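Local coordinates for protein probable endoglucanase (Gluconacetobacter xylinus, PDB 1WZZ) that hydrolyses internal beta-1,4-glucosidic linkages in cellulose and related beta-glucans, acting on carboxymethyl-cellulose as a family 8 endoglucanase, at residues A238-M250 with L320-T332. Numbering follows the deposited sequence.
Sequences AIRVPLYFYWAHM and LTLLVYIARAEET
Trp247 lies across Ala327 as a knob in a hole that Leu323, Ile326 and Glu330 complete, joining two near-parallel helices of the (alpha/alpha)6 barrel, 240-247 and 320-331, whose axes run at 21° to one another. The pair illustrates how a small residue lets a broad ring approach a neighbouring helix: Ala327 CA stands 3.7 Å from the centroid of the five-membered ring of Trp247, almost on its normal, a CH-pi contact. With CG anti to its own backbone N (chi1 -176°), Trp247 carries the indole over Ala327 and turns NE1 toward Glu330. Trp247 NE1 donates to Glu330 OE2 at 2.9 Å in a nearly straight bond (164° at the hydrogen), in the indole plane but from above the carboxylate plane. Replacing Trp247 by an alanine is likely to uncover Ala327 and leave Glu330 OE2 without the indole N-H. Leu323 returns the knob, fitting among Arg240, Leu243, Tyr244 and Trp247; its CD2 lies 3.8 Å from Leu243 CD2. Near the C-terminal ends, Glu331 lays CG over one face of Tyr246, 3.9 Å from the ring centroid. Further out, Glu330 OE1 forms a salt bridge with Arg117 NE, Leu323 touches Leu56 of helix 48-61, and Tyr244 comes within about 6 Å, side chain to side chain, of the predicted nucleophile Asp106. A water bonded to Tyr246 O at 2.7 Å donates weakly to Glu331 OE2.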
loop_
_atom_site.group_PDB
_atom_site.type_symbol
_atom_site.label_atom_id
_atom_site.label_comp_id
_atom_site.label_asym_id
_atom_site.label_seq_id
_atom_site.Cartn_x
_atom_site.Cartn_y
_atom_site.Cartn_z
ATOM N N ALA A 238 6.706 4.500 -3.604
ATOM C CA ALA A 238 6.211 5.876 -3.447
ATOM C C ALA A 238 5.043 6.259 -4.345
ATOM O O ALA A 238 4.253 7.146 -4.010
ATOM C CB ALA A 238 7.373 6.870 -3.626
ATOM N N ILE A 239 4.917 5.565 -5.468
ATOM C CA ILE A 239 3.817 5.828 -6.408
ATOM C C ILE A 239 2.458 5.697 -5.684
ATOM O O ILE A 239 1.485 6.372 -6.039
ATOM C CB ILE A 239 3.908 4.837 -7.622
ATOM C CG1 ILE A 239 2.779 5.101 -8.641
ATOM C CG2 ILE A 239 3.805 3.368 -7.156
ATOM C CD1 ILE A 239 2.770 6.528 -9.225
ATOM N N ARG A 240 2.406 4.864 -4.630
ATOM C CA ARG A 240 1.132 4.700 -3.924
ATOM C C ARG A 240 0.761 5.831 -2.983
ATOM O O ARG A 240 -0.398 5.956 -2.614
ATOM C CB ARG A 240 1.107 3.370 -3.157
ATOM C CG ARG A 240 1.112 2.160 -4.083
ATOM C CD ARG A 240 0.914 0.841 -3.335
ATOM N NE ARG A 240 1.223 -0.268 -4.241
ATOM C CZ ARG A 240 2.460 -0.664 -4.532
ATOM N NH1 ARG A 240 3.500 -0.052 -3.976
ATOM N NH2 ARG A 240 2.660 -1.645 -5.411
ATOM N N VAL A 241 1.734 6.664 -2.611
ATOM C CA VAL A 241 1.447 7.777 -1.705
ATOM C C VAL A 241 0.338 8.717 -2.204
ATOM O O VAL A 241 -0.650 8.946 -1.502
ATOM C CB VAL A 241 2.747 8.559 -1.375
ATOM C CG1 VAL A 241 2.421 9.829 -0.566
ATOM C CG2 VAL A 241 3.683 7.652 -0.571
ATOM N N PRO A 242 0.447 9.255 -3.437
ATOM C CA PRO A 242 -0.630 10.142 -3.894
ATOM C C PRO A 242 -1.972 9.423 -3.966
ATOM O O PRO A 242 -3.004 10.021 -3.670
ATOM C CB PRO A 242 -0.154 10.622 -5.286
ATOM C CG PRO A 242 0.853 9.597 -5.702
ATOM C CD PRO A 242 1.560 9.225 -4.398
ATOM N N LEU A 243 -1.932 8.131 -4.308
ATOM C CA LEU A 243 -3.150 7.361 -4.387
ATOM C C LEU A 243 -3.834 7.200 -3.016
ATOM O O LEU A 243 -5.012 7.488 -2.871
ATOM C CB LEU A 243 -2.870 5.973 -4.957
ATOM C CG LEU A 243 -4.152 5.138 -5.093
ATOM C CD1 LEU A 243 -5.066 5.782 -6.127
ATOM C CD2 LEU A 243 -3.793 3.716 -5.498
ATOM N N TYR A 244 -3.096 6.756 -2.013
ATOM C CA TYR A 244 -3.732 6.531 -0.719
ATOM C C TYR A 244 -4.272 7.822 -0.093
ATOM O O TYR A 244 -5.342 7.836 0.522
ATOM C CB TYR A 244 -2.740 5.867 0.234
ATOM C CG TYR A 244 -2.497 4.398 -0.000
ATOM C CD1 TYR A 244 -1.197 3.876 0.068
ATOM C CD2 TYR A 244 -3.544 3.512 -0.235
ATOM C CE1 TYR A 244 -0.946 2.511 -0.108
ATOM C CE2 TYR A 244 -3.296 2.117 -0.401
ATOM C CZ TYR A 244 -2.002 1.642 -0.338
ATOM O OH TYR A 244 -1.756 0.307 -0.492
ATOM N N PHE A 245 -3.535 8.920 -0.239
ATOM C CA PHE A 245 -4.002 10.163 0.328
ATOM C C PHE A 245 -5.176 10.747 -0.469
ATOM O O PHE A 245 -6.079 11.334 0.121
ATOM C CB PHE A 245 -2.799 11.121 0.501
ATOM C CG PHE A 245 -1.943 10.766 1.698
ATOM C CD1 PHE A 245 -1.059 9.692 1.650
ATOM C CD2 PHE A 245 -2.109 11.447 2.910
ATOM C CE1 PHE A 245 -0.352 9.284 2.784
ATOM C CE2 PHE A 245 -1.402 11.049 4.062
ATOM C CZ PHE A 245 -0.525 9.966 3.998
ATOM N N TYR A 246 -5.198 10.561 -1.794
ATOM C CA TYR A 246 -6.344 11.000 -2.595
ATOM C C TYR A 246 -7.586 10.215 -2.140
ATOM O O TYR A 246 -8.646 10.778 -1.886
ATOM C CB TYR A 246 -6.081 10.734 -4.098
ATOM C CG TYR A 246 -7.293 10.271 -4.917
ATOM C CD1 TYR A 246 -7.522 8.906 -5.159
ATOM C CD2 TYR A 246 -8.213 11.194 -5.441
ATOM C CE1 TYR A 246 -8.630 8.467 -5.893
ATOM C CE2 TYR A 246 -9.342 10.750 -6.183
ATOM C CZ TYR A 246 -9.534 9.389 -6.397
ATOM O OH TYR A 246 -10.637 8.927 -7.093
ATOM N N TRP A 247 -7.413 8.902 -2.011
ATOM C CA TRP A 247 -8.485 7.989 -1.637
ATOM C C TRP A 247 -9.102 8.361 -0.309
ATOM O O TRP A 247 -10.339 8.317 -0.147
ATOM C CB TRP A 247 -7.858 6.592 -1.605
ATOM C CG TRP A 247 -8.691 5.406 -1.343
ATOM C CD1 TRP A 247 -10.000 5.337 -0.905
ATOM C CD2 TRP A 247 -8.237 4.077 -1.468
ATOM N NE1 TRP A 247 -10.372 4.017 -0.754
ATOM C CE2 TRP A 247 -9.306 3.223 -1.090
ATOM C CE3 TRP A 247 -7.015 3.510 -1.862
ATOM C CZ2 TRP A 247 -9.186 1.837 -1.094
ATOM C CZ3 TRP A 247 -6.900 2.122 -1.864
ATOM C CH2 TRP A 247 -7.981 1.306 -1.484
ATOM N N ALA A 248 -8.249 8.747 0.633
ATOM C CA ALA A 248 -8.717 9.098 1.973
ATOM C C ALA A 248 -9.170 10.542 2.119
ATOM O O ALA A 248 -9.501 10.978 3.235
ATOM C CB ALA A 248 -7.611 8.794 3.001
ATOM N N HIS A 249 -9.179 11.286 1.007
ATOM C CA HIS A 249 -9.576 12.706 1.009
ATOM C C HIS A 249 -8.624 13.502 1.900
ATOM O O HIS A 249 -9.032 14.434 2.606
ATOM C CB HIS A 249 -11.011 12.883 1.532
ATOM C CG HIS A 249 -12.055 12.210 0.698
ATOM N ND1 HIS A 249 -12.402 12.647 -0.562
ATOM C CD2 HIS A 249 -12.824 11.123 0.943
ATOM C CE1 HIS A 249 -13.337 11.856 -1.059
ATOM N NE2 HIS A 249 -13.611 10.923 -0.166
HETATM N N MSE A 250 -7.345 13.145 1.868
HETATM C CA MSE A 250 -6.373 13.828 2.686
HETATM C C MSE A 250 -5.145 14.266 1.893
HETATM O O MSE A 250 -4.068 14.380 2.451
HETATM C CB MSE A 250 -5.978 12.934 3.876
HETATM C CG MSE A 250 -7.164 12.636 4.824
HETATM SE SE MSE A 250 -7.899 14.276 5.641
HETATM C CE MSE A 250 -9.809 13.984 5.429
ATOM N N LEU A 320 -1.597 -2.763 -8.873
ATOM C CA LEU A 320 -1.678 -1.316 -8.671
ATOM C C LEU A 320 -2.869 -0.738 -9.422
ATOM O O LEU A 320 -3.561 0.146 -8.945
ATOM C CB LEU A 320 -0.375 -0.667 -9.148
ATOM C CG LEU A 320 -0.305 0.849 -9.028
ATOM C CD1 LEU A 320 -0.517 1.263 -7.548
ATOM C CD2 LEU A 320 1.095 1.323 -9.487
ATOM N N THR A 321 -3.112 -1.255 -10.626
ATOM C CA THR A 321 -4.238 -0.755 -11.390
ATOM C C THR A 321 -5.568 -1.052 -10.701
ATOM O O THR A 321 -6.419 -0.167 -10.583
ATOM C CB THR A 321 -4.242 -1.362 -12.810
ATOM O OG1 THR A 321 -3.020 -0.991 -13.475
ATOM C CG2 THR A 321 -5.410 -0.833 -13.622
ATOM N N LEU A 322 -5.742 -2.285 -10.220
ATOM C CA LEU A 322 -6.992 -2.627 -9.538
ATOM C C LEU A 322 -7.144 -1.817 -8.242
ATOM O O LEU A 322 -8.244 -1.413 -7.873
ATOM C CB LEU A 322 -7.043 -4.143 -9.288
ATOM C CG LEU A 322 -8.338 -4.763 -8.753
ATOM C CD1 LEU A 322 -9.587 -4.112 -9.254
ATOM C CD2 LEU A 322 -8.295 -6.229 -9.145
ATOM N N LEU A 323 -6.033 -1.508 -7.587
ATOM C CA LEU A 323 -6.095 -0.697 -6.373
ATOM C C LEU A 323 -6.694 0.671 -6.714
ATOM O O LEU A 323 -7.467 1.246 -5.943
ATOM C CB LEU A 323 -4.691 -0.546 -5.802
ATOM C CG LEU A 323 -4.590 0.086 -4.421
ATOM C CD1 LEU A 323 -5.273 -0.849 -3.375
ATOM C CD2 LEU A 323 -3.124 0.300 -4.102
ATOM N N VAL A 324 -6.335 1.220 -7.880
ATOM C CA VAL A 324 -6.891 2.498 -8.289
ATOM C C VAL A 324 -8.405 2.370 -8.559
ATOM O O VAL A 324 -9.187 3.277 -8.237
ATOM C CB VAL A 324 -6.169 3.045 -9.563
ATOM C CG1 VAL A 324 -6.881 4.310 -10.060
ATOM C CG2 VAL A 324 -4.687 3.370 -9.230
ATOM N N TYR A 325 -8.830 1.264 -9.169
ATOM C CA TYR A 325 -10.271 1.082 -9.388
ATOM C C TYR A 325 -11.011 1.104 -8.041
ATOM O O TYR A 325 -12.105 1.659 -7.940
ATOM C CB TYR A 325 -10.558 -0.251 -10.098
ATOM C CG TYR A 325 -10.445 -0.182 -11.607
ATOM C CD1 TYR A 325 -11.583 -0.043 -12.407
ATOM C CD2 TYR A 325 -9.210 -0.296 -12.230
ATOM C CE1 TYR A 325 -11.481 -0.025 -13.807
ATOM C CE2 TYR A 325 -9.093 -0.272 -13.633
ATOM C CZ TYR A 325 -10.229 -0.140 -14.400
ATOM O OH TYR A 325 -10.083 -0.128 -15.775
ATOM N N ILE A 326 -10.408 0.513 -7.014
ATOM C CA ILE A 326 -11.056 0.495 -5.688
ATOM C C ILE A 326 -11.119 1.917 -5.137
ATOM O O ILE A 326 -12.157 2.356 -4.630
ATOM C CB ILE A 326 -10.275 -0.367 -4.673
ATOM C CG1 ILE A 326 -10.007 -1.768 -5.229
ATOM C CG2 ILE A 326 -11.057 -0.415 -3.315
ATOM C CD1 ILE A 326 -11.228 -2.500 -5.625
ATOM N N ALA A 327 -10.002 2.643 -5.229
ATOM C CA ALA A 327 -9.941 4.002 -4.725
ATOM C C ALA A 327 -10.975 4.867 -5.389
ATOM O O ALA A 327 -11.657 5.636 -4.735
ATOM C CB ALA A 327 -8.538 4.604 -4.965
ATOM N N ARG A 328 -11.074 4.748 -6.709
ATOM C CA ARG A 328 -12.038 5.548 -7.442
ATOM C C ARG A 328 -13.455 5.199 -7.029
ATOM O O ARG A 328 -14.268 6.094 -6.808
ATOM C CB ARG A 328 -11.851 5.347 -8.951
ATOM C CG ARG A 328 -12.762 6.213 -9.807
ATOM C CD ARG A 328 -12.578 5.894 -11.295
ATOM N NE ARG A 328 -12.959 4.507 -11.592
ATOM C CZ ARG A 328 -13.094 4.010 -12.819
ATOM N NH1 ARG A 328 -13.431 2.735 -12.992
ATOM N NH2 ARG A 328 -12.905 4.795 -13.874
ATOM N N ALA A 329 -13.748 3.908 -6.897
ATOM C CA ALA A 329 -15.100 3.477 -6.524
ATOM C C ALA A 329 -15.478 4.010 -5.145
ATOM O O ALA A 329 -16.627 4.404 -4.913
ATOM C CB ALA A 329 -15.191 1.971 -6.539
ATOM N N GLU A 330 -14.521 4.035 -4.226
ATOM C CA GLU A 330 -14.806 4.532 -2.879
ATOM C C GLU A 330 -14.721 6.045 -2.690
ATOM O O GLU A 330 -15.582 6.636 -2.030
ATOM C CB GLU A 330 -13.861 3.888 -1.860
ATOM C CG GLU A 330 -14.030 2.376 -1.675
ATOM C CD GLU A 330 -13.286 1.850 -0.462
ATOM O OE1 GLU A 330 -13.312 0.622 -0.212
ATOM O OE2 GLU A 330 -12.696 2.671 0.264
ATOM N N GLU A 331 -13.677 6.662 -3.243
ATOM C CA GLU A 331 -13.458 8.097 -3.077
ATOM C C GLU A 331 -14.561 8.969 -3.636
ATOM O O GLU A 331 -14.887 10.029 -3.074
ATOM C CB GLU A 331 -12.118 8.507 -3.713
ATOM C CG GLU A 331 -11.645 9.962 -3.461
ATOM C CD GLU A 331 -12.398 11.019 -4.284
ATOM O OE1 GLU A 331 -12.947 10.675 -5.352
ATOM O OE2 GLU A 331 -12.412 12.210 -3.876
ATOM N N THR A 332 -15.131 8.530 -4.751
ATOM C CA THR A 332 -16.188 9.295 -5.416
ATOM C C THR A 332 -17.522 9.254 -4.692
ATOM O O THR A 332 -18.492 9.848 -5.160
ATOM C CB THR A 332 -16.399 8.816 -6.863
ATOM O OG1 THR A 332 -16.823 7.451 -6.856
ATOM C CG2 THR A 332 -15.103 8.959 -7.656
HETATM O O HOH W 1 -9.305 13.247 -2.659
HETATM O O HOH W 2 -11.999 10.886 -8.515
HETATM O O HOH W 3 -15.480 8.924 -0.086
#